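Local coordinates for CCHC-type domain-containing protein (Trypanosoma brucei brucei, PDB 7C45) that probably acts as a 3'-5' exoribonuclease that trims guide RNAs, with a metal-binding exonuclease domain and zinc knuckles that bind RNA, at residues S31-S37 with A62-K67. Sequence-based numbering, arbitrary orientation.
Sequences SLQGARS and ACSDAK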
# COMPACT_ATOMS: atom_id res chain seq x y z
N SER A 31 -13.00 -0.21 -18.47
CA SER A 31 -11.53 -0.31 -18.49
C SER A 31 -11.03 -1.29 -17.44
O SER A 31 -10.26 -2.21 -17.74
CB SER A 31 -10.91 1.05 -18.26
OG SER A 31 -9.50 0.94 -18.14
N LEU A 32 -11.46 -1.11 -16.20
CA LEU A 32 -10.97 -1.97 -15.13
C LEU A 32 -11.39 -3.41 -15.34
O LEU A 32 -10.70 -4.33 -14.88
CB LEU A 32 -11.47 -1.47 -13.78
CG LEU A 32 -11.00 -0.11 -13.35
CD1 LEU A 32 -11.82 0.33 -12.13
CD2 LEU A 32 -9.51 -0.11 -13.05
N GLN A 33 -12.50 -3.64 -16.04
CA GLN A 33 -12.95 -5.00 -16.33
C GLN A 33 -11.93 -5.80 -17.13
O GLN A 33 -11.93 -7.04 -17.06
CB GLN A 33 -14.27 -4.98 -17.08
CG GLN A 33 -15.43 -4.85 -16.15
CD GLN A 33 -16.74 -4.76 -16.86
OE1 GLN A 33 -16.81 -4.44 -18.04
NE2 GLN A 33 -17.81 -5.04 -16.14
N GLY A 34 -11.10 -5.14 -17.92
CA GLY A 34 -10.05 -5.82 -18.66
C GLY A 34 -8.72 -5.92 -17.94
O GLY A 34 -7.73 -6.31 -18.56
N ALA A 35 -8.65 -5.58 -16.66
CA ALA A 35 -7.38 -5.63 -15.96
C ALA A 35 -7.10 -7.02 -15.39
O ALA A 35 -8.00 -7.82 -15.14
CB ALA A 35 -7.35 -4.63 -14.80
N ARG A 36 -5.82 -7.28 -15.18
CA ARG A 36 -5.36 -8.40 -14.37
C ARG A 36 -5.02 -7.98 -12.95
O ARG A 36 -5.15 -8.80 -12.03
CB ARG A 36 -4.13 -9.05 -15.01
CG ARG A 36 -4.33 -9.54 -16.44
CD ARG A 36 -5.50 -10.52 -16.52
NE ARG A 36 -5.40 -11.52 -15.48
CZ ARG A 36 -6.43 -12.21 -15.01
NH1 ARG A 36 -6.24 -13.11 -14.05
NH2 ARG A 36 -7.66 -12.00 -15.48
N SER A 37 -4.54 -6.75 -12.76
CA SER A 37 -4.25 -6.20 -11.44
C SER A 37 -4.77 -4.77 -11.36
O SER A 37 -4.60 -3.99 -12.30
CB SER A 37 -2.75 -6.23 -11.14
OG SER A 37 -2.27 -7.55 -11.16
N ALA A 62 -8.10 4.12 -8.34
CA ALA A 62 -7.78 2.85 -8.99
C ALA A 62 -6.78 3.07 -10.11
O ALA A 62 -6.91 4.02 -10.89
CB ALA A 62 -9.01 2.15 -9.55
N CYS A 63 -5.83 2.17 -10.22
CA CYS A 63 -4.86 2.22 -11.31
C CYS A 63 -4.56 0.79 -11.70
O CYS A 63 -4.10 0.03 -10.84
CB CYS A 63 -3.61 2.97 -10.88
SG CYS A 63 -2.42 3.24 -12.23
N SER A 64 -4.84 0.42 -12.95
CA SER A 64 -4.75 -0.97 -13.38
C SER A 64 -3.75 -1.11 -14.53
O SER A 64 -3.28 -0.14 -15.11
CB SER A 64 -6.11 -1.50 -13.82
OG SER A 64 -6.31 -1.33 -15.22
N ASP A 65 -3.43 -2.36 -14.84
CA ASP A 65 -2.59 -2.65 -15.99
C ASP A 65 -3.34 -2.55 -17.32
O ASP A 65 -2.72 -2.76 -18.36
CB ASP A 65 -1.96 -4.04 -15.83
CG ASP A 65 -3.01 -5.15 -15.76
OD1 ASP A 65 -4.13 -4.89 -15.31
OD2 ASP A 65 -2.71 -6.28 -16.19
N ALA A 66 -4.63 -2.22 -17.32
CA ALA A 66 -5.40 -2.13 -18.56
C ALA A 66 -5.37 -0.75 -19.20
O ALA A 66 -5.84 -0.60 -20.34
CB ALA A 66 -6.87 -2.53 -18.30
N LYS A 67 -4.81 0.27 -18.52
CA LYS A 67 -4.89 1.61 -19.08
C LYS A 67 -3.97 2.55 -18.30
O LYS A 67 -3.89 2.46 -17.07
CB LYS A 67 -6.34 2.10 -19.06
CG LYS A 67 -6.55 3.42 -19.76
CD LYS A 67 -7.96 3.92 -19.62
CE LYS A 67 -8.37 4.67 -20.87
NZ LYS A 67 -8.06 3.90 -22.11
O HOH W 1 -7.87 0.68 -15.94
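The carboxylate of D65 receives the backbone N-H groups of R36 and S37, where helix 22-33 leads into strand 37-44. OD1 of D65 accepts both: R36 N, at 2.9 Å, comes in by the syn lone pair, and S37 N, at 3.2 Å, almost straight (177°) from above the carboxylate plane. CG wedged between its own backbone N and carbonyl carbon (chi1 61°) brings the short acid to these two groups. Separately, D65 N donates to S37 O at 3.2 Å, so backbone and side chain grip the same place. R36 CB lies against D65 OD2 (3.3 Å), while the guanidinium end leads away.

S64 closes the turn that follows: its OG takes the N-H of A66 at 2.8 Å, an ST turn within the type I turn S64-K67, and shares a water with S31 OG. Small residues let the chains approach; the methyl of A66 sits 3.5 Å from S31 O, and A35 CB packs against it. Deeper in, L32 CD2 reaches S64 CB (3.8 Å) and A62 CB, beside I38 and F73.

Thus a hairpin turn between antiparallel strands 57-64 and 70-74 is pinned to a helix-to-strand connection, where strand 57-64 ends and neighbouring strand 37-44 begins, in the mixed sheet of the RNase H-like DEDD exonuclease fold.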